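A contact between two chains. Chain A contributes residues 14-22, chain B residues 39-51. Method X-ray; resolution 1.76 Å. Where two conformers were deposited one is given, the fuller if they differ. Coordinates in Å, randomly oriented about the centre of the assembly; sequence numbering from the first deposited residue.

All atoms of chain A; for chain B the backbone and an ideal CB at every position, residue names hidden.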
ATOM      1  N   LYS A  14      -1.166  -9.939  30.210  1.00 44.96           N
ATOM      2  CA  LYS A  14      -0.400 -10.500  29.083  1.00 39.62           C
ATOM      3  C   LYS A  14      -0.601  -9.526  27.914  1.00 36.44           C
ATOM      4  O   LYS A  14      -1.725  -9.214  27.595  1.00 35.42           O
ATOM      5  CB  LYS A  14      -0.876 -11.888  28.690  1.00 40.36           C
ATOM      6  CG  LYS A  14      -0.017 -12.513  27.634  1.00 41.16           C
ATOM      7  CD  LYS A  14      -0.560 -13.859  27.227  1.00 46.79           C
ATOM      8  CE  LYS A  14       0.477 -14.697  26.481  1.00 49.12           C
ATOM      9  NZ  LYS A  14       0.806 -13.967  25.206  1.00 55.07           N
ATOM     10  N   GLU A  15       0.493  -9.087  27.294  1.00 34.01           N
ATOM     11  CA  GLU A  15       0.521  -7.972  26.360  1.00 33.42           C
ATOM     12  C   GLU A  15       1.090  -8.506  25.042  1.00 31.80           C
ATOM     13  O   GLU A  15       2.035  -9.366  25.060  1.00 31.97           O
ATOM     14  CB  GLU A  15       1.418  -6.848  26.891  1.00 35.32           C
ATOM     15  CG  GLU A  15       1.355  -5.638  25.979  1.00 35.56           C
ATOM     16  CD  GLU A  15       2.039  -4.384  26.532  1.00 41.67           C
ATOM     17  OE1 GLU A  15       1.900  -4.115  27.771  1.00 44.48           O
ATOM     18  OE2 GLU A  15       2.647  -3.622  25.715  1.00 35.09           O
ATOM     19  N   ILE A  16       0.452  -8.157  23.963  1.00 28.86           N
ATOM     20  CA  ILE A  16       1.008  -8.536  22.681  1.00 30.65           C
ATOM     21  C   ILE A  16       1.037  -7.286  21.800  1.00 31.32           C
ATOM     22  O   ILE A  16       0.048  -6.494  21.825  1.00 31.97           O
ATOM     23  CB  ILE A  16       0.203  -9.678  22.005  1.00 30.30           C
ATOM     24  CG1 ILE A  16       0.877  -9.985  20.644  1.00 32.11           C
ATOM     25  CG2 ILE A  16      -1.216  -9.187  21.627  1.00 30.64           C
ATOM     26  CD1 ILE A  16       0.441 -11.312  19.944  1.00 32.75           C
ATOM     27  N   ALA A  17       2.165  -7.064  21.089  1.00 31.46           N
ATOM     28  CA  ALA A  17       2.272  -5.925  20.202  1.00 28.88           C
ATOM     29  C   ALA A  17       1.777  -6.410  18.816  1.00 30.30           C
ATOM     30  O   ALA A  17       2.145  -7.528  18.383  1.00 30.11           O
ATOM     31  CB  ALA A  17       3.702  -5.447  20.095  1.00 30.26           C
ATOM     32  N   ILE A  18       0.949  -5.602  18.162  1.00 29.07           N
ATOM     33  CA  ILE A  18       0.630  -5.869  16.757  1.00 30.86           C
ATOM     34  C   ILE A  18       0.753  -4.592  15.963  1.00 29.93           C
ATOM     35  O   ILE A  18       0.275  -3.503  16.421  1.00 29.99           O
ATOM     36  CB  ILE A  18      -0.806  -6.447  16.678  1.00 30.33           C
ATOM     37  CG1 ILE A  18      -1.033  -7.619  17.617  1.00 33.81           C
ATOM     38  CG2 ILE A  18      -1.189  -6.736  15.217  1.00 30.87           C
ATOM     39  CD1 ILE A  18      -2.399  -8.279  17.520  1.00 34.92           C
ATOM     40  N   GLN A  19       1.469  -4.631  14.838  1.00 28.92           N
ATOM     41  CA  GLN A  19       1.572  -3.474  13.946  1.00 29.53           C
ATOM     42  C   GLN A  19       0.208  -3.093  13.406  1.00 29.26           C
ATOM     43  O   GLN A  19      -0.613  -3.908  13.049  1.00 28.92           O
ATOM     44  CB  GLN A  19       2.598  -3.650  12.816  1.00 28.89           C
ATOM     45  CG  GLN A  19       2.420  -4.916  12.024  1.00 31.21           C
ATOM     46  CD  GLN A  19       3.495  -5.111  10.958  1.00 30.19           C
ATOM     47  OE1 GLN A  19       4.392  -4.263  10.759  1.00 30.63           O
ATOM     48  NE2 GLN A  19       3.291  -6.150  10.129  1.00 31.27           N
ATOM     49  N   GLU A  20      -0.082  -1.809  13.526  1.00 29.94           N
ATOM     50  CA  GLU A  20      -1.361  -1.288  13.109  1.00 31.93           C
ATOM     51  C   GLU A  20      -1.766  -1.740  11.684  1.00 29.40           C
ATOM     52  O   GLU A  20      -2.969  -1.915  11.396  1.00 32.81           O
ATOM     53  CB  GLU A  20      -1.295   0.238  13.155  1.00 32.10           C
ATOM     54  CG  GLU A  20      -2.626   0.881  12.984  1.00 35.30           C
ATOM     55  CD  GLU A  20      -2.919   1.241  11.521  1.00 39.75           C
ATOM     56  OE1 GLU A  20      -2.117   1.022  10.566  1.00 34.79           O
ATOM     57  OE2 GLU A  20      -3.996   1.789  11.309  1.00 42.26           O
ATOM     58  N   LYS A  21      -0.813  -1.879  10.722  1.00 28.44           N
ATOM     59  CA  LYS A  21      -1.153  -2.212   9.356  1.00 28.82           C
ATOM     60  C   LYS A  21      -1.762  -3.595   9.216  1.00 29.09           C
ATOM     61  O   LYS A  21      -2.254  -3.937   8.138  1.00 29.29           O
ATOM     62  CB  LYS A  21       0.076  -2.074   8.434  1.00 28.09           C
ATOM     63  CG  LYS A  21       1.288  -2.916   8.764  1.00 28.37           C
ATOM     64  CD  LYS A  21       2.360  -2.948   7.711  1.00 33.20           C
ATOM     65  CE  LYS A  21       3.559  -2.080   8.042  1.00 34.56           C
ATOM     66  NZ  LYS A  21       4.680  -2.113   6.969  1.00 30.33           N
ATOM     67  N   ASP A  22      -1.608  -4.401  10.277  1.00 27.80           N
ATOM     68  CA  ASP A  22      -2.214  -5.756  10.295  1.00 26.63           C
ATOM     69  C   ASP A  22      -3.608  -5.822  10.919  1.00 27.24           C
ATOM     70  O   ASP A  22      -4.132  -6.954  11.078  1.00 27.38           O
ATOM     71  CB  ASP A  22      -1.278  -6.733  11.012  1.00 26.31           C
ATOM     72  CG  ASP A  22      -0.126  -7.181  10.144  1.00 23.20           C
ATOM     73  OD1 ASP A  22      -0.205  -7.071   8.894  1.00 22.47           O
ATOM     74  OD2 ASP A  22       0.884  -7.649  10.713  1.00 25.72           O
TER
ATOM     75  N   UNK B  39      13.738  -8.065   7.645  1.00 27.17           N
ATOM     76  CA  UNK B  39      12.456  -7.607   8.149  1.00 26.91           C
ATOM     77  C   UNK B  39      12.323  -6.101   8.020  1.00 26.80           C
ATOM     78  O   UNK B  39      13.282  -5.316   8.265  1.00 27.06           O
ATOM     79  CB  UNK B  39      12.275  -8.030   9.608  1.00 26.91           C
ATOM     80  N   UNK B  40      11.113  -5.682   7.674  1.00 26.51           N
ATOM     81  CA  UNK B  40      10.797  -4.265   7.647  0.50 25.58           C
ATOM     82  C   UNK B  40      10.848  -3.646   9.050  1.00 25.49           C
ATOM     83  O   UNK B  40      10.723  -4.348  10.075  1.00 23.84           O
ATOM     84  CB  UNK B  40       9.415  -4.051   7.026  0.50 25.58           C
ATOM     85  N   UNK B  41      11.025  -2.327   9.112  1.00 23.37           N
ATOM     86  CA  UNK B  41      11.224  -1.687  10.401  1.00 25.05           C
ATOM     87  C   UNK B  41      10.045  -1.837  11.363  1.00 24.67           C
ATOM     88  O   UNK B  41      10.241  -2.109  12.566  1.00 25.55           O
ATOM     89  CB  UNK B  41      11.512  -0.200  10.184  1.00 25.05           C
ATOM     90  N   UNK B  42       8.824  -1.663  10.862  1.00 27.87           N
ATOM     91  CA  UNK B  42       7.635  -1.709  11.776  1.00 27.62           C
ATOM     92  C   UNK B  42       7.466  -3.110  12.388  1.00 26.24           C
ATOM     93  O   UNK B  42       7.354  -3.266  13.600  1.00 24.08           O
ATOM     94  CB  UNK B  42       6.361  -1.324  11.022  1.00 27.62           C
ATOM     95  N   UNK B  43       7.535  -4.095  11.532  1.00 25.20           N
ATOM     96  CA  UNK B  43       7.438  -5.508  11.970  1.00 22.25           C
ATOM     97  C   UNK B  43       8.618  -5.792  12.940  1.00 23.02           C
ATOM     98  O   UNK B  43       8.439  -6.489  13.927  1.00 22.29           O
ATOM     99  CB  UNK B  43       7.469  -6.460  10.773  1.00 22.25           C
ATOM    100  N   UNK B  44       9.827  -5.305  12.655  1.00 22.98           N
ATOM    101  CA  UNK B  44      10.959  -5.613  13.559  1.00 23.47           C
ATOM    102  C   UNK B  44      10.688  -5.049  14.965  1.00 23.13           C
ATOM    103  O   UNK B  44      11.039  -5.700  15.982  1.00 23.93           O
ATOM    104  CB  UNK B  44      12.263  -5.038  13.004  1.00 23.47           C
ATOM    105  N   UNK B  45      10.096  -3.838  15.027  1.00 22.69           N
ATOM    106  CA  UNK B  45       9.775  -3.253  16.315  0.50 23.58           C
ATOM    107  C   UNK B  45       8.724  -4.084  17.025  1.00 22.93           C
ATOM    108  O   UNK B  45       8.878  -4.390  18.187  1.00 22.04           O
ATOM    109  CB  UNK B  45       9.293  -1.810  16.148  0.50 23.58           C
ATOM    110  N   UNK B  46       7.676  -4.484  16.323  1.00 22.82           N
ATOM    111  CA  UNK B  46       6.721  -5.415  16.898  1.00 22.67           C
ATOM    112  C   UNK B  46       7.410  -6.673  17.440  1.00 22.74           C
ATOM    113  O   UNK B  46       7.088  -7.044  18.557  1.00 22.92           O
ATOM    114  CB  UNK B  46       5.673  -5.798  15.852  1.00 22.67           C
ATOM    115  N   UNK B  47       8.320  -7.329  16.674  1.00 23.08           N
ATOM    116  CA  UNK B  47       8.944  -8.561  17.073  1.00 23.53           C
ATOM    117  C   UNK B  47       9.835  -8.264  18.286  1.00 23.18           C
ATOM    118  O   UNK B  47       9.934  -9.138  19.191  1.00 23.46           O
ATOM    119  CB  UNK B  47       9.740  -9.175  15.920  1.00 23.53           C
ATOM    120  N   UNK B  48      10.411  -7.047  18.347  1.00 23.08           N
ATOM    121  CA  UNK B  48      11.190  -6.673  19.500  0.50 23.82           C
ATOM    122  C   UNK B  48      10.353  -6.649  20.806  1.00 23.41           C
ATOM    123  O   UNK B  48      10.759  -7.185  21.838  1.00 24.58           O
ATOM    124  CB  UNK B  48      11.824  -5.303  19.253  0.50 23.82           C
ATOM    125  N   UNK B  49       9.168  -6.049  20.752  1.00 23.08           N
ATOM    126  CA  UNK B  49       8.321  -5.966  21.937  1.00 24.41           C
ATOM    127  C   UNK B  49       7.881  -7.379  22.340  1.00 23.72           C
ATOM    128  O   UNK B  49       7.832  -7.635  23.567  1.00 22.98           O
ATOM    129  CB  UNK B  49       7.109  -5.069  21.679  1.00 24.41           C
ATOM    130  N   UNK B  50       7.600  -8.243  21.347  1.00 24.22           N
ATOM    131  CA  UNK B  50       7.090  -9.574  21.606  1.00 22.57           C
ATOM    132  C   UNK B  50       8.191 -10.608  21.852  1.00 23.67           C
ATOM    133  O   UNK B  50       7.864 -11.739  22.221  1.00 25.42           O
ATOM    134  CB  UNK B  50       6.219 -10.021  20.430  1.00 22.57           C
ATOM    135  N   UNK B  51       9.439 -10.256  21.556  1.00 21.98           N
ATOM    136  CA  UNK B  51      10.532 -11.219  21.576  1.00 23.13           C
ATOM    137  C   UNK B  51      10.269 -12.416  20.634  1.00 24.60           C
ATOM    138  O   UNK B  51      10.642 -13.568  20.898  1.00 24.34           O
ATOM    139  CB  UNK B  51      10.752 -11.716  23.006  1.00 23.13           C
TER

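Strand 15-19 of chain A and helix 41-50 of chain B run almost exactly antiparallel, at 176°, with axes 7.5 Å apart at their closest. At that spacing helix side chains can reach two strand amides, Ala A17 N and Gln A19 N, and the carbonyl Ala A17 O.

Position 39 has nothing of chain A within 5.5 Å of its ideal CB, so this contact sets no preference; the residue is Leu B39. Position 40 sits at the N-cap, with its ideal CB 5.1 Å from Lys A21 NZ. A small polar capping residue would suit, or an acid to meet the amine. The deposited residue is neither: Lys B40 brings a second lysine, its aliphatic CD 4.4 Å from Lys A21 NZ. Position 41 points away and is left free; it holds Asn B41.

Position 42 points toward chain A, its ideal CB 3.5 Å from Gln A19 OE1 and 4.2 Å from Lys A21 CE. That closeness favours something compact: Ala, Ser, Thr or Val. Thr B42 is found, and its CG2 packs 3.4 Å from Gln A19 OE1.

At position 43 CA-to-CB runs sideways, with the ideal CB 3.8 Å from Gln A19 OE1, so a long chain could pass alongside. The backbone N lies 3.2 Å from that same OE1, but at a poor angle for a hydrogen bond; water 2 joins them instead, donating to Gln A19 OE1 at 2.6 Å and accepting weakly from the position's N at 3.0 Å. Arg B43 fills the place, and its NE makes a salt bridge to OE2 of the residue at 46, 2.9 Å away. Position 44 points away; it is Ala B44. Position 45 runs sideways with no neighbour in chain A, and its selenomethionine, Met B45, leads away.

Position 46 faces the strand squarely, its ideal CB 4.5 Å from Gln A19 N and 4.7 Å from Ala A17 O. An acceptor is wanted for the amide, so Glu or Gln would serve. Glu B46 is deposited: its OE1 accepts from Gln A19 N at 2.8 Å, while its CG lies 3.2 Å from Ala A17 O.

Position 47 points away and carries Met B47, again selenomethionine. Position 48 is out of reach; it is Trp B48.

Position 49 points toward chain A with its ideal CB 3.8 Å from Ala A17 CB, an apolar meeting that many side chains could make if their ends turn aside. Tyr B49 does so, its CB packing 3.8 Å from Ala A17 CB before the ring leads away.

Position 50, its ideal CB 5.1 Å from Ala A17 N, calls for a short donor and acceptor together. Asn B50 supplies both: Ala A17 N gives to OD1 at 2.8 Å, nearly linear, and ND2 gives to Ala A17 O at 2.9 Å.

Position 51 has positive phi, which favours Gly or Asn; Lys B51 takes it, out of reach.

Chain B (39-51) LKNTRAMEMWYNK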
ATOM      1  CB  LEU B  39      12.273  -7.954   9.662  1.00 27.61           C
ATOM      2  CG  LEU B  39      11.560  -9.271   9.941  1.00 30.06           C
ATOM      3  CD1 LEU B  39      10.141  -9.264   9.598  1.00 28.48           C
ATOM      4  CD2 LEU B  39      12.286 -10.449   9.188  1.00 33.22           C
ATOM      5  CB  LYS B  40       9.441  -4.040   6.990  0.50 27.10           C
ATOM      6  CG  LYS B  40       9.556  -3.958   5.460  0.50 26.88           C
ATOM      7  CD  LYS B  40       8.203  -3.746   4.862  0.50 30.27           C
ATOM      8  CE  LYS B  40       8.276  -3.550   3.356  0.50 26.97           C
ATOM      9  NZ  LYS B  40       7.104  -4.174   2.706  0.50 27.57           N
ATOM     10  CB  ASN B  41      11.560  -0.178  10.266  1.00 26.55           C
ATOM     11  CG  ASN B  41      12.914   0.078   9.594  1.00 28.91           C
ATOM     12  OD1 ASN B  41      13.597  -0.799   9.056  1.00 32.51           O
ATOM     13  ND2 ASN B  41      13.302   1.338   9.639  1.00 34.03           N
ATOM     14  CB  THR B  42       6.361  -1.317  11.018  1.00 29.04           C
ATOM     15  OG1 THR B  42       6.578   0.025  10.504  1.00 30.10           O
ATOM     16  CG2 THR B  42       5.203  -1.173  12.048  1.00 24.29           C
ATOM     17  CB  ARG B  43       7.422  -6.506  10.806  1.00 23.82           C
ATOM     18  CG  ARG B  43       7.179  -8.018  11.374  1.00 22.73           C
ATOM     19  CD  ARG B  43       5.841  -8.094  12.165  1.00 24.14           C
ATOM     20  NE  ARG B  43       5.663  -9.426  12.763  1.00 23.85           N
ATOM     21  CZ  ARG B  43       5.261 -10.537  12.098  1.00 26.68           C
ATOM     22  NH1 ARG B  43       5.051 -10.493  10.799  1.00 23.50           N
ATOM     23  NH2 ARG B  43       5.183 -11.707  12.740  1.00 24.95           N
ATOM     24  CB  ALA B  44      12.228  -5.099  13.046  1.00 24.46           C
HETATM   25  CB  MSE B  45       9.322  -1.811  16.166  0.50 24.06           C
HETATM   26  CG  MSE B  45       9.122  -1.144  17.524  0.50 26.24           C
HETATM   27 SE   MSE B  45      10.811  -0.839  18.560  0.50 38.35          SE
HETATM   28  CE  MSE B  45      11.353   0.820  17.645  0.50 36.75           C
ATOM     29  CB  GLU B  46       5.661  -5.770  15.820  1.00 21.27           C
ATOM     30  CG  GLU B  46       4.442  -6.432  16.382  1.00 21.63           C
ATOM     31  CD  GLU B  46       3.897  -7.425  15.349  1.00 23.89           C
ATOM     32  OE1 GLU B  46       2.920  -7.015  14.698  1.00 24.85           O
ATOM     33  OE2 GLU B  46       4.455  -8.560  15.245  1.00 24.44           O
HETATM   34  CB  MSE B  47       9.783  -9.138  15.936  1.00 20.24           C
HETATM   35  CG  MSE B  47       8.875  -9.515  14.802  1.00 19.98           C
HETATM   36 SE   MSE B  47      10.097 -10.333  13.484  1.00 37.71          SE
HETATM   37  CE  MSE B  47       8.766 -11.501  12.533  1.00 25.80           C
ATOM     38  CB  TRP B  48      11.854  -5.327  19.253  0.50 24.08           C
ATOM     39  CG  TRP B  48      12.721  -5.047  20.323  0.50 25.31           C
ATOM     40  CD1 TRP B  48      13.878  -5.686  20.624  0.50 27.84           C
ATOM     41  CD2 TRP B  48      12.488  -4.102  21.346  0.50 25.22           C
ATOM     42  NE1 TRP B  48      14.408  -5.186  21.774  0.50 24.29           N
ATOM     43  CE2 TRP B  48      13.585  -4.181  22.236  0.50 27.56           C
ATOM     44  CE3 TRP B  48      11.476  -3.155  21.585  0.50 25.83           C
ATOM     45  CZ2 TRP B  48      13.692  -3.369  23.377  0.50 26.27           C
ATOM     46  CZ3 TRP B  48      11.596  -2.323  22.725  0.50 24.66           C
ATOM     47  CH2 TRP B  48      12.697  -2.442  23.598  0.50 27.57           C
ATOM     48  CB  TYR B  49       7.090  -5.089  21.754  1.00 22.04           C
ATOM     49  CG  TYR B  49       7.368  -3.613  21.817  1.00 21.32           C
ATOM     50  CD1 TYR B  49       7.573  -3.000  23.042  1.00 24.08           C
ATOM     51  CD2 TYR B  49       7.475  -2.835  20.671  1.00 20.34           C
ATOM     52  CE1 TYR B  49       7.803  -1.621  23.105  1.00 30.89           C
ATOM     53  CE2 TYR B  49       7.709  -1.456  20.725  1.00 23.95           C
ATOM     54  CZ  TYR B  49       7.897  -0.871  21.951  1.00 25.36           C
ATOM     55  OH  TYR B  49       8.112   0.486  22.122  1.00 24.47           O
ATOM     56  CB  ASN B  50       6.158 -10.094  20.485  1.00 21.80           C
ATOM     57  CG  ASN B  50       4.864  -9.279  20.359  1.00 22.98           C
ATOM     58  OD1 ASN B  50       4.330  -8.764  21.365  1.00 23.20           O
ATOM     59  ND2 ASN B  50       4.329  -9.205  19.127  1.00 21.54           N
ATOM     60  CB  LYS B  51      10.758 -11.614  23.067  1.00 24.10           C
ATOM     61  CG  LYS B  51      10.892 -10.442  24.029  1.00 27.93           C
ATOM     62  CD  LYS B  51      12.078  -9.585  23.620  1.00 33.31           C
ATOM     63  CE  LYS B  51      12.266  -8.256  24.453  1.00 32.45           C
ATOM     64  NZ  LYS B  51      11.095  -7.288  24.679  1.00 34.40           N
TER
HETATM   65  O   HOH W   1       4.473  -7.370  23.856  1.00 34.46           O
HETATM   66  O   HOH W   2       6.159  -4.061   8.848  1.00 28.19           O
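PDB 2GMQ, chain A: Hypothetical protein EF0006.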